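PDB 4FBH: protein synthesis inhibitor I from Hordeum vulgare, which inhibits protein synthesis and belongs to the ribosome-inactivating protein family, folding as a single chain of mixed helices and strands. Local coordinates for residues D215-L220 against G255-V260; D124-T129 against E205-V210; F18-S23 against L133-L138. One frame throughout, in Å; residues are numbered along the deposited sequence.

Along the chain the segments run 18-23, 124-129, 133-138, 205-210, 215-220 and 255-260. Contact 3 and contact 2 therefore interlock, while contact 1 opens after both have closed. Contacts 1 and 2 have centres about 18 Å apart and use successive helices, 204-210 and 213-222. Both pack these helices near the bound adenosine monophosphate, through the side chains of Leu258 and Val210. Contact 3 belongs to a more distant part of the fold, its centre about 21 Å from that of contact 2 and about 28 Å from that of contact 1. Contacts 1 and 3 lie on opposite sides of the chain's centre. Contact 3 ties an edge strand, 15-19, of the six-stranded mixed sheet to helix 135-146.

Contact 1: D215-L220 against G255-V260; sequences DLSAAL and GILLFV
Leu257 lies against the side of helix 213-222, over Ser217 and Leu220. Its CB sits near the Ser217 hydroxyl, and its CD2 methyl packs 4.0 Å from Leu220 CB. The same methyl of Leu257 comes 3.6 Å from the backbone O of Ser217. Leu257 also touches Leu221 of the same helix. Next along the chain, the polar bond of the contact forms. Leu258 N donates to Ser217 OG at 3.2 Å, with an N-H...O angle of 146°, so the bond is somewhat bent. The hydroxyl is anti to the carbonyl carbon of Ser217 (chi1 -65°). This turns OG back along the helix to Trp213 O, with which it also hydrogen-bonds. The buried OG thus has two partners, Leu258 N across the contact and Trp213 O in its own helix. Here an extended loop between helices 247-253 and 268-277 runs past a helix that begins with a pocket residue of this ribosome-inactivating protein. Trp213 lines the adenosine monophosphate pocket, and Ile256 O bonds to its NE1. Leu258 also touches Trp213, and its side chain lies about 5 Å from the ligand. These bonds tie the loop to Trp213, which is consistent with a part in positioning it. Beyond Leu258, Val260 packs on Ala218, next to Ser217. Val260 CG1 lies 3.8 Å from Ala218 CB, and Val260 CG2 is 4.0 Å from that same methyl carbon.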
ATOM      1  N   ASP A 215      -7.844  11.660   4.241  1.00 19.76           N
ATOM      2  CA  ASP A 215      -8.810  12.271   5.159  1.00 21.73           C
ATOM      3  C   ASP A 215      -8.725  11.740   6.581  1.00 20.00           C
ATOM      4  O   ASP A 215      -8.775  12.505   7.530  1.00 24.64           O
ATOM      5  CB  ASP A 215     -10.249  12.100   4.638  1.00 18.23           C
ATOM      6  CG  ASP A 215     -10.497  12.881   3.367  1.00 23.89           C
ATOM      7  OD1 ASP A 215      -9.828  13.915   3.174  1.00 22.47           O
ATOM      8  OD2 ASP A 215     -11.347  12.459   2.558  1.00 27.50           O
ATOM      9  N   LEU A 216      -8.631  10.421   6.720  1.00 23.44           N
ATOM     10  CA  LEU A 216      -8.611   9.776   8.030  1.00 20.62           C
ATOM     11  C   LEU A 216      -7.264  10.049   8.711  1.00 25.24           C
ATOM     12  O   LEU A 216      -7.193  10.249   9.923  1.00 27.14           O
ATOM     13  CB  LEU A 216      -8.855   8.269   7.871  1.00 21.08           C
ATOM     14  CG  LEU A 216      -9.001   7.394   9.116  1.00 29.42           C
ATOM     15  CD1 LEU A 216     -10.027   7.999  10.063  1.00 29.28           C
ATOM     16  CD2 LEU A 216      -9.387   5.955   8.738  1.00 26.87           C
ATOM     17  N   SER A 217      -6.195  10.067   7.921  1.00 21.94           N
ATOM     18  CA  SER A 217      -4.879  10.420   8.438  1.00 19.96           C
ATOM     19  C   SER A 217      -4.870  11.860   8.929  1.00 24.90           C
ATOM     20  O   SER A 217      -4.525  12.121  10.076  1.00 24.97           O
ATOM     21  CB  SER A 217      -3.818  10.237   7.361  1.00 16.93           C
ATOM     22  OG  SER A 217      -3.716   8.881   7.006  1.00 17.92           O
ATOM     23  N   ALA A 218      -5.261  12.783   8.052  1.00 23.09           N
ATOM     24  CA  ALA A 218      -5.328  14.208   8.390  1.00 25.29           C
ATOM     25  C   ALA A 218      -6.191  14.495   9.613  1.00 24.59           C
ATOM     26  O   ALA A 218      -5.882  15.398  10.379  1.00 27.85           O
ATOM     27  CB  ALA A 218      -5.823  15.035   7.184  1.00 23.61           C
ATOM     28  N   ALA A 219      -7.265  13.725   9.791  1.00 25.89           N
ATOM     29  CA  ALA A 219      -8.174  13.909  10.928  1.00 28.87           C
ATOM     30  C   ALA A 219      -7.589  13.490  12.297  1.00 32.47           C
ATOM     31  O   ALA A 219      -7.963  14.039  13.342  1.00 31.81           O
ATOM     32  CB  ALA A 219      -9.498  13.189  10.672  1.00 24.20           C
ATOM     33  N   LEU A 220      -6.700  12.500  12.291  1.00 29.15           N
ATOM     34  CA  LEU A 220      -5.988  12.124  13.496  1.00 25.06           C
ATOM     35  C   LEU A 220      -4.937  13.184  13.797  1.00 29.28           C
ATOM     36  O   LEU A 220      -4.781  13.603  14.938  1.00 30.83           O
ATOM     37  CB  LEU A 220      -5.312  10.761  13.327  1.00 30.09           C
ATOM     38  CG  LEU A 220      -5.821   9.621  14.213  1.00 29.66           C
ATOM     39  CD1 LEU A 220      -4.791   8.505  14.309  1.00 26.72           C
ATOM     40  CD2 LEU A 220      -6.198  10.129  15.586  1.00 29.73           C
ATOM     41  N   GLY A 255      -3.242   1.779  10.268  1.00 21.39           N
ATOM     42  CA  GLY A 255      -2.010   1.039  10.473  1.00 21.21           C
ATOM     43  C   GLY A 255      -0.819   1.977  10.394  1.00 21.32           C
ATOM     44  O   GLY A 255       0.099   1.898  11.200  1.00 22.09           O
ATOM     45  N   ILE A 256      -0.836   2.864   9.404  1.00 20.44           N
ATOM     46  CA  ILE A 256       0.185   3.897   9.278  1.00 21.56           C
ATOM     47  C   ILE A 256      -0.430   5.070   8.551  1.00 20.69           C
ATOM     48  O   ILE A 256      -1.191   4.887   7.606  1.00 17.81           O
ATOM     49  CB  ILE A 256       1.473   3.389   8.563  1.00 20.29           C
ATOM     50  CG1 ILE A 256       2.577   4.451   8.597  1.00 20.86           C
ATOM     51  CG2 ILE A 256       1.188   2.957   7.123  1.00 18.79           C
ATOM     52  CD1 ILE A 256       3.985   3.890   8.312  1.00 16.00           C
ATOM     53  N   LEU A 257      -0.125   6.271   9.024  1.00 16.63           N
ATOM     54  CA  LEU A 257      -0.733   7.470   8.505  1.00 19.84           C
ATOM     55  C   LEU A 257       0.084   8.010   7.353  1.00 19.65           C
ATOM     56  O   LEU A 257       1.301   7.957   7.366  1.00 21.52           O
ATOM     57  CB  LEU A 257      -0.833   8.554   9.589  1.00 21.82           C
ATOM     58  CG  LEU A 257      -1.910   8.500  10.672  1.00 23.80           C
ATOM     59  CD1 LEU A 257      -1.671   7.366  11.677  1.00 20.87           C
ATOM     60  CD2 LEU A 257      -1.988   9.865  11.367  1.00 20.46           C
ATOM     61  N   LEU A 258      -0.600   8.534   6.350  1.00 20.74           N
ATOM     62  CA  LEU A 258       0.049   9.383   5.373  1.00 18.49           C
ATOM     63  C   LEU A 258       0.383  10.693   6.068  1.00 18.13           C
ATOM     64  O   LEU A 258      -0.410  11.194   6.865  1.00 18.51           O
ATOM     65  CB  LEU A 258      -0.907   9.651   4.216  1.00 18.40           C
ATOM     66  CG  LEU A 258      -0.402  10.521   3.068  1.00 18.35           C
ATOM     67  CD1 LEU A 258       0.624   9.747   2.259  1.00 14.38           C
ATOM     68  CD2 LEU A 258      -1.595  10.940   2.216  1.00 16.09           C
ATOM     69  N   PHE A 259       1.554  11.249   5.789  1.00 20.11           N
ATOM     70  CA  PHE A 259       1.842  12.584   6.285  1.00 20.28           C
ATOM     71  C   PHE A 259       0.963  13.620   5.588  1.00 17.44           C
ATOM     72  O   PHE A 259       0.926  13.685   4.362  1.00 17.10           O
ATOM     73  CB  PHE A 259       3.304  12.984   6.082  1.00 19.25           C
ATOM     74  CG  PHE A 259       3.596  14.378   6.574  1.00 27.52           C
ATOM     75  CD1 PHE A 259       3.915  14.597   7.908  1.00 22.60           C
ATOM     76  CD2 PHE A 259       3.496  15.477   5.715  1.00 22.21           C
ATOM     77  CE1 PHE A 259       4.153  15.873   8.372  1.00 27.53           C
ATOM     78  CE2 PHE A 259       3.732  16.757   6.178  1.00 24.48           C
ATOM     79  CZ  PHE A 259       4.064  16.955   7.507  1.00 25.74           C
ATOM     80  N   VAL A 260       0.300  14.451   6.378  1.00 20.63           N
ATOM     81  CA  VAL A 260      -0.480  15.573   5.847  1.00 25.07           C
ATOM     82  C   VAL A 260      -0.137  16.848   6.607  1.00 24.53           C
ATOM     83  O   VAL A 260      -0.105  16.866   7.843  1.00 20.22           O
ATOM     84  CB  VAL A 260      -2.008  15.326   5.958  1.00 23.91           C
ATOM     85  CG1 VAL A 260      -2.800  16.498   5.346  1.00 21.08           C
ATOM     86  CG2 VAL A 260      -2.388  14.001   5.311  1.00 19.98           C
TER

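Contact 2: D124-T129 against E205-V210; sequences DTDKLT and EMKAQV
Lys207 of helix 204-210 lays its aliphatic chain across Leu128 and Thr129. These two belong to a short 3-10 segment that opens with an Asx turn at Asp124. The contact thus joins two short helical pieces of the ribosome-inactivating fold. Apolar packing dominates. Lys207 CG lies 4.1 Å from Leu128 CD2, while Lys207 CB is 3.9 Å from the Thr129 CG2 methyl. The two neighbours meet the lysine along its length rather than at its amine. Leu128 CD2 also reaches Val210 CG1, at 4.2 Å. Tyr118 of helix 118-122 touches both Leu128 and Val210 and extends this apolar cluster. The Val210 side chain is about 6 Å from the bound adenosine monophosphate, so the cluster lies close to the ligand. Charge plays a smaller part. The chain of Lys207 is bent at chi3 (49°), and its NZ hydrogen-bonds to Asn204 OD1, at the start of the lysine's own helix. Lys207 NZ lies 4.4 Å from Asp126 OD1, too long for a salt bridge, though the opposite charges probably attract. Hydrogen bonds do not cross the contact but shape the 3-10 segment. Thr129 OG1 gives a weak one to Asp126 O. At the Asx turn, Asp126 N meets Asp124 OD1 at 3.0 Å, nearly straight, coming from above the carboxylate plane.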
ATOM      1  N   ASP A 124     -15.321   1.372 -11.982  1.00 46.51           N
ATOM      2  CA  ASP A 124     -16.070   2.069 -10.950  1.00 48.67           C
ATOM      3  C   ASP A 124     -15.593   1.575  -9.590  1.00 50.83           C
ATOM      4  O   ASP A 124     -15.516   0.368  -9.357  1.00 49.87           O
ATOM      5  CB  ASP A 124     -17.566   1.800 -11.138  1.00 50.18           C
ATOM      6  CG  ASP A 124     -18.382   2.058  -9.881  1.00 56.37           C
ATOM      7  OD1 ASP A 124     -18.062   3.001  -9.125  1.00 59.83           O
ATOM      8  OD2 ASP A 124     -19.365   1.316  -9.660  1.00 62.77           O
ATOM      9  N   THR A 125     -15.279   2.508  -8.696  1.00 45.86           N
ATOM     10  CA  THR A 125     -14.738   2.162  -7.384  1.00 50.63           C
ATOM     11  C   THR A 125     -15.715   1.360  -6.502  1.00 51.56           C
ATOM     12  O   THR A 125     -15.298   0.680  -5.562  1.00 45.50           O
ATOM     13  CB  THR A 125     -14.257   3.424  -6.646  1.00 49.90           C
ATOM     14  OG1 THR A 125     -13.449   4.201  -7.535  1.00 48.67           O
ATOM     15  CG2 THR A 125     -13.427   3.060  -5.422  1.00 45.70           C
ATOM     16  N   ASP A 126     -17.007   1.422  -6.813  1.00 46.82           N
ATOM     17  CA  ASP A 126     -18.007   0.688  -6.033  1.00 50.57           C
ATOM     18  C   ASP A 126     -17.855  -0.821  -6.177  1.00 49.30           C
ATOM     19  O   ASP A 126     -18.388  -1.583  -5.374  1.00 49.31           O
ATOM     20  CB  ASP A 126     -19.428   1.099  -6.428  1.00 56.93           C
ATOM     21  CG  ASP A 126     -19.874   2.391  -5.762  1.00 66.65           C
ATOM     22  OD1 ASP A 126     -19.005   3.159  -5.284  1.00 61.72           O
ATOM     23  OD2 ASP A 126     -21.100   2.638  -5.720  1.00 69.94           O
ATOM     24  N   LYS A 127     -17.119  -1.240  -7.202  1.00 43.32           N
ATOM     25  CA  LYS A 127     -16.930  -2.652  -7.503  1.00 47.08           C
ATOM     26  C   LYS A 127     -15.976  -3.317  -6.506  1.00 45.63           C
ATOM     27  O   LYS A 127     -15.805  -4.536  -6.510  1.00 42.25           O
ATOM     28  CB  LYS A 127     -16.398  -2.802  -8.931  1.00 51.96           C
ATOM     29  CG  LYS A 127     -16.375  -4.228  -9.464  1.00 55.18           C
ATOM     30  CD  LYS A 127     -15.765  -4.294 -10.856  1.00 59.91           C
ATOM     31  CE  LYS A 127     -15.652  -5.735 -11.337  1.00 66.36           C
ATOM     32  NZ  LYS A 127     -16.978  -6.405 -11.376  1.00 53.63           N
ATOM     33  N   LEU A 128     -15.378  -2.500  -5.642  1.00 42.80           N
ATOM     34  CA  LEU A 128     -14.339  -2.937  -4.719  1.00 40.29           C
ATOM     35  C   LEU A 128     -14.862  -3.956  -3.702  1.00 38.65           C
ATOM     36  O   LEU A 128     -14.130  -4.844  -3.268  1.00 29.11           O
ATOM     37  CB  LEU A 128     -13.750  -1.718  -4.006  1.00 37.27           C
ATOM     38  CG  LEU A 128     -12.306  -1.714  -3.505  1.00 36.19           C
ATOM     39  CD1 LEU A 128     -11.335  -2.104  -4.592  1.00 32.87           C
ATOM     40  CD2 LEU A 128     -11.969  -0.331  -2.980  1.00 38.34           C
ATOM     41  N   THR A 129     -16.137  -3.830  -3.344  1.00 39.91           N
ATOM     42  CA  THR A 129     -16.766  -4.733  -2.388  1.00 38.20           C
ATOM     43  C   THR A 129     -17.236  -6.030  -3.041  1.00 41.51           C
ATOM     44  O   THR A 129     -17.936  -6.819  -2.420  1.00 39.92           O
ATOM     45  CB  THR A 129     -17.961  -4.070  -1.692  1.00 39.56           C
ATOM     46  OG1 THR A 129     -18.805  -3.464  -2.675  1.00 40.36           O
ATOM     47  CG2 THR A 129     -17.492  -3.004  -0.730  1.00 39.70           C
ATOM     48  N   GLU A 205     -17.764  -0.091   4.840  1.00 28.42           N
ATOM     49  CA  GLU A 205     -16.950   0.703   5.744  1.00 33.48           C
ATOM     50  C   GLU A 205     -15.467   0.621   5.387  1.00 26.82           C
ATOM     51  O   GLU A 205     -14.777   1.627   5.378  1.00 29.85           O
ATOM     52  CB  GLU A 205     -17.189   0.277   7.191  1.00 36.62           C
ATOM     53  CG  GLU A 205     -18.635   0.470   7.634  1.00 42.25           C
ATOM     54  CD  GLU A 205     -18.802   0.381   9.137  1.00 54.34           C
ATOM     55  OE1 GLU A 205     -17.999  -0.326   9.786  1.00 57.92           O
ATOM     56  OE2 GLU A 205     -19.733   1.026   9.666  1.00 46.19           O
ATOM     57  N   MET A 206     -14.979  -0.579   5.097  1.00 27.84           N
ATOM     58  CA  MET A 206     -13.587  -0.748   4.688  1.00 26.79           C
ATOM     59  C   MET A 206     -13.339  -0.074   3.340  1.00 28.18           C
ATOM     60  O   MET A 206     -12.253   0.470   3.092  1.00 26.03           O
ATOM     61  CB  MET A 206     -13.204  -2.235   4.643  1.00 25.02           C
ATOM     62  CG  MET A 206     -12.698  -2.769   5.974  1.00 32.18           C
ATOM     63  SD  MET A 206     -12.471  -4.554   6.008  1.00 41.96           S
ATOM     64  CE  MET A 206     -14.173  -5.103   5.914  1.00 32.18           C
ATOM     65  N   LYS A 207     -14.350  -0.104   2.476  1.00 24.71           N
ATOM     66  CA  LYS A 207     -14.245   0.541   1.172  1.00 30.77           C
ATOM     67  C   LYS A 207     -14.125   2.051   1.346  1.00 27.67           C
ATOM     68  O   LYS A 207     -13.348   2.709   0.646  1.00 26.63           O
ATOM     69  CB  LYS A 207     -15.444   0.193   0.271  1.00 26.58           C
ATOM     70  CG  LYS A 207     -15.400   0.839  -1.115  1.00 29.53           C
ATOM     71  CD  LYS A 207     -16.758   0.761  -1.768  1.00 36.79           C
ATOM     72  CE  LYS A 207     -17.836   1.251  -0.813  1.00 38.65           C
ATOM     73  NZ  LYS A 207     -19.208   1.102  -1.384  1.00 48.43           N
ATOM     74  N   ALA A 208     -14.890   2.600   2.282  1.00 27.18           N
ATOM     75  CA  ALA A 208     -14.829   4.033   2.531  1.00 28.17           C
ATOM     76  C   ALA A 208     -13.501   4.426   3.174  1.00 25.46           C
ATOM     77  O   ALA A 208     -12.984   5.509   2.904  1.00 26.30           O
ATOM     78  CB  ALA A 208     -16.003   4.487   3.379  1.00 27.26           C
ATOM     79  N   GLN A 209     -12.950   3.553   4.019  1.00 21.82           N
ATOM     80  CA  GLN A 209     -11.646   3.822   4.661  1.00 24.99           C
ATOM     81  C   GLN A 209     -10.535   3.839   3.624  1.00 20.29           C
ATOM     82  O   GLN A 209      -9.700   4.737   3.606  1.00 20.40           O
ATOM     83  CB  GLN A 209     -11.326   2.778   5.745  1.00 24.54           C
ATOM     84  CG  GLN A 209     -12.161   2.891   7.022  1.00 23.57           C
ATOM     85  CD  GLN A 209     -12.285   1.569   7.762  1.00 26.57           C
ATOM     86  OE1 GLN A 209     -11.582   0.602   7.463  1.00 26.78           O
ATOM     87  NE2 GLN A 209     -13.183   1.522   8.738  1.00 22.69           N
ATOM     88  N   VAL A 210     -10.557   2.843   2.743  1.00 22.00           N
ATOM     89  CA  VAL A 210      -9.546   2.679   1.709  1.00 19.34           C
ATOM     90  C   VAL A 210      -9.580   3.844   0.726  1.00 24.13           C
ATOM     91  O   VAL A 210      -8.548   4.248   0.207  1.00 22.04           O
ATOM     92  CB  VAL A 210      -9.723   1.308   0.979  1.00 24.21           C
ATOM     93  CG1 VAL A 210      -9.058   1.296  -0.379  1.00 22.67           C
ATOM     94  CG2 VAL A 210      -9.204   0.140   1.865  1.00 19.59           C
TER

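Contact 3: F18-S23 against L133-L138; sequences FNVQAS and LGRQQL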
ATOM      1  N   PHE A  18       7.047 -12.475   1.553  1.00 21.18           N
ATOM      2  CA  PHE A  18       5.957 -13.276   2.078  1.00 20.98           C
ATOM      3  C   PHE A  18       5.715 -14.512   1.217  1.00 26.66           C
ATOM      4  O   PHE A  18       5.676 -14.439  -0.003  1.00 26.94           O
ATOM      5  CB  PHE A  18       4.683 -12.456   2.202  1.00 20.70           C
ATOM      6  CG  PHE A  18       3.531 -13.203   2.823  1.00 24.94           C
ATOM      7  CD1 PHE A  18       3.632 -13.724   4.112  1.00 26.58           C
ATOM      8  CD2 PHE A  18       2.343 -13.378   2.130  1.00 24.75           C
ATOM      9  CE1 PHE A  18       2.567 -14.408   4.689  1.00 21.90           C
ATOM     10  CE2 PHE A  18       1.276 -14.061   2.704  1.00 24.20           C
ATOM     11  CZ  PHE A  18       1.392 -14.576   3.982  1.00 22.20           C
ATOM     12  N   ASN A  19       5.573 -15.660   1.864  1.00 29.77           N
ATOM     13  CA  ASN A  19       5.173 -16.861   1.158  1.00 25.72           C
ATOM     14  C   ASN A  19       3.662 -17.006   1.239  1.00 25.90           C
ATOM     15  O   ASN A  19       3.082 -16.968   2.325  1.00 22.58           O
ATOM     16  CB  ASN A  19       5.859 -18.097   1.744  1.00 33.75           C
ATOM     17  CG  ASN A  19       5.630 -19.334   0.899  1.00 37.42           C
ATOM     18  OD1 ASN A  19       4.505 -19.810   0.771  1.00 36.68           O
ATOM     19  ND2 ASN A  19       6.694 -19.848   0.299  1.00 46.66           N
ATOM     20  N   VAL A  20       3.040 -17.172   0.078  1.00 26.76           N
ATOM     21  CA  VAL A  20       1.588 -17.258  -0.063  1.00 27.49           C
ATOM     22  C   VAL A  20       0.958 -18.374   0.788  1.00 32.53           C
ATOM     23  O   VAL A  20      -0.193 -18.272   1.220  1.00 31.76           O
ATOM     24  CB  VAL A  20       1.231 -17.427  -1.570  1.00 30.81           C
ATOM     25  CG1 VAL A  20      -0.147 -18.014  -1.766  1.00 32.79           C
ATOM     26  CG2 VAL A  20       1.366 -16.094  -2.289  1.00 30.73           C
ATOM     27  N   GLN A  21       1.734 -19.421   1.061  1.00 30.36           N
ATOM     28  CA  GLN A  21       1.229 -20.595   1.780  1.00 31.95           C
ATOM     29  C   GLN A  21       1.397 -20.503   3.299  1.00 33.24           C
ATOM     30  O   GLN A  21       0.961 -21.396   4.033  1.00 30.98           O
ATOM     31  CB  GLN A  21       1.907 -21.866   1.255  1.00 31.41           C
ATOM     32  CG  GLN A  21       1.593 -22.173  -0.208  1.00 36.79           C
ATOM     33  CD  GLN A  21       0.105 -22.342  -0.451  1.00 45.32           C
ATOM     34  OE1 GLN A  21      -0.596 -22.980   0.341  1.00 48.04           O
ATOM     35  NE2 GLN A  21      -0.391 -21.760  -1.544  1.00 47.84           N
ATOM     36  N   ALA A  22       2.025 -19.425   3.761  1.00 29.69           N
ATOM     37  CA  ALA A  22       2.285 -19.221   5.182  1.00 25.03           C
ATOM     38  C   ALA A  22       1.020 -18.918   5.977  1.00 24.53           C
ATOM     39  O   ALA A  22      -0.042 -18.655   5.414  1.00 25.24           O
ATOM     40  CB  ALA A  22       3.305 -18.118   5.382  1.00 26.40           C
ATOM     41  N   SER A  23       1.156 -18.950   7.298  1.00 28.57           N
ATOM     42  CA  SER A  23       0.033 -18.734   8.202  1.00 26.33           C
ATOM     43  C   SER A  23      -0.361 -17.269   8.396  1.00 25.70           C
ATOM     44  O   SER A  23       0.386 -16.349   8.047  1.00 23.25           O
ATOM     45  CB  SER A  23       0.384 -19.296   9.570  1.00 23.82           C
ATOM     46  OG  SER A  23       1.464 -18.560  10.108  1.00 31.76           O
ATOM     47  N   LEU A 133     -11.202 -11.850  -1.764  1.00 28.44           N
ATOM     48  CA  LEU A 133      -9.873 -11.982  -1.177  1.00 25.81           C
ATOM     49  C   LEU A 133      -9.753 -13.316  -0.443  1.00 29.22           C
ATOM     50  O   LEU A 133     -10.733 -13.821   0.100  1.00 31.64           O
ATOM     51  CB  LEU A 133      -9.598 -10.804  -0.240  1.00 27.70           C
ATOM     52  CG  LEU A 133      -9.911  -9.426  -0.859  1.00 28.87           C
ATOM     53  CD1 LEU A 133      -9.780  -8.308   0.169  1.00 32.09           C
ATOM     54  CD2 LEU A 133      -9.023  -9.150  -2.065  1.00 22.47           C
ATOM     55  N   GLY A 134      -8.553 -13.888  -0.446  1.00 30.14           N
ATOM     56  CA  GLY A 134      -8.308 -15.181   0.167  1.00 26.92           C
ATOM     57  C   GLY A 134      -6.971 -15.734  -0.286  1.00 29.16           C
ATOM     58  O   GLY A 134      -6.271 -15.089  -1.053  1.00 26.59           O
ATOM     59  N   ARG A 135      -6.610 -16.923   0.183  1.00 26.20           N
ATOM     60  CA  ARG A 135      -5.305 -17.481  -0.150  1.00 28.29           C
ATOM     61  C   ARG A 135      -5.228 -17.836  -1.627  1.00 26.62           C
ATOM     62  O   ARG A 135      -4.205 -17.622  -2.278  1.00 28.88           O
ATOM     63  CB  ARG A 135      -4.976 -18.712   0.714  1.00 28.63           C
ATOM     64  CG  ARG A 135      -3.547 -19.210   0.518  1.00 28.78           C
ATOM     65  CD  ARG A 135      -3.217 -20.426   1.391  1.00 34.05           C
ATOM     66  NE  ARG A 135      -3.542 -20.225   2.803  1.00 29.93           N
ATOM     67  CZ  ARG A 135      -2.725 -19.673   3.691  1.00 26.77           C
ATOM     68  NH1 ARG A 135      -1.523 -19.260   3.323  1.00 30.39           N
ATOM     69  NH2 ARG A 135      -3.108 -19.544   4.951  1.00 31.14           N
ATOM     70  N   GLN A 136      -6.313 -18.379  -2.157  1.00 32.43           N
ATOM     71  CA  GLN A 136      -6.338 -18.775  -3.558  1.00 33.62           C
ATOM     72  C   GLN A 136      -6.184 -17.562  -4.491  1.00 22.95           C
ATOM     73  O   GLN A 136      -5.379 -17.565  -5.414  1.00 24.15           O
ATOM     74  CB  GLN A 136      -7.623 -19.545  -3.858  1.00 34.75           C
ATOM     75  CG  GLN A 136      -7.575 -20.299  -5.172  1.00 41.20           C
ATOM     76  CD  GLN A 136      -6.333 -21.164  -5.294  1.00 44.60           C
ATOM     77  OE1 GLN A 136      -6.177 -22.161  -4.580  1.00 51.24           O
ATOM     78  NE2 GLN A 136      -5.433 -20.779  -6.192  1.00 43.53           N
ATOM     79  N   GLN A 137      -6.959 -16.525  -4.223  1.00 27.32           N
ATOM     80  CA  GLN A 137      -6.901 -15.282  -4.984  1.00 24.58           C
ATOM     81  C   GLN A 137      -5.483 -14.694  -4.988  1.00 27.76           C
ATOM     82  O   GLN A 137      -4.951 -14.334  -6.040  1.00 28.35           O
ATOM     83  CB  GLN A 137      -7.914 -14.293  -4.415  1.00 23.39           C
ATOM     84  CG  GLN A 137      -9.364 -14.700  -4.671  1.00 29.00           C
ATOM     85  CD  GLN A 137      -9.825 -15.845  -3.784  1.00 31.23           C
ATOM     86  OE1 GLN A 137      -9.175 -16.177  -2.792  1.00 35.85           O
ATOM     87  NE2 GLN A 137     -10.946 -16.448  -4.133  1.00 28.92           N
ATOM     88  N   LEU A 138      -4.859 -14.649  -3.812  1.00 25.89           N
ATOM     89  CA  LEU A 138      -3.480 -14.206  -3.682  1.00 23.15           C
ATOM     90  C   LEU A 138      -2.535 -15.034  -4.556  1.00 24.42           C
ATOM     91  O   LEU A 138      -1.752 -14.485  -5.333  1.00 25.86           O
ATOM     92  CB  LEU A 138      -3.045 -14.227  -2.209  1.00 21.02           C
ATOM     93  CG  LEU A 138      -1.632 -13.718  -1.900  1.00 26.75           C
ATOM     94  CD1 LEU A 138      -1.407 -12.305  -2.413  1.00 20.41           C
ATOM     95  CD2 LEU A 138      -1.338 -13.788  -0.390  1.00 29.18           C
TER
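Arg135 reaches from the first turn of helix 135-146 to the type I turn of Asn19 to Ala22. This turn starts at the last residue of strand 15-19, an outermost strand of the six-stranded mixed sheet, and leads into helix 24-38. The arginine is extended through chi1 and chi2, with CG anti to the backbone N, and then bends at chi3 (-51°). The bend carries its guanidinium edge to the backbone carbonyls of the turn. Arg135 NH1 bonds to Val20 O at 2.7 Å, at an N-H...O angle of 133°. NH1 of Arg135 also bonds to Ala22 O at 2.6 Å and 159°, with that oxygen lying in the guanidinium plane. NH2 adds a weak bond to Ala22 O. Two bonds from NH1 and the weak one from NH2 limit the rotation of the flat group and tie the turn to the helix. The Gln21 side chain is bent at chi2 and folds over, bringing its OE1 to 3.8 Å from Arg135 CD. The rest of the contact is apolar. Leu138, with CG anti to its own backbone N, points back at the turn. It slides past Val20 in the opposite direction, with Val20 CG2 3.8 Å from Leu138 CG. The CD2 methyl of Leu138 comes to the edge of the Phe18 ring, near the ring plane, 4.1 Å from Phe18 CE2. Tyr27 and Phe30 of helix 24-38 also meet this ring. Within the turn, Asn19 OD1 accepts from Gln21 N at 2.8 Å, in the carbonyl plane: an Asx turn.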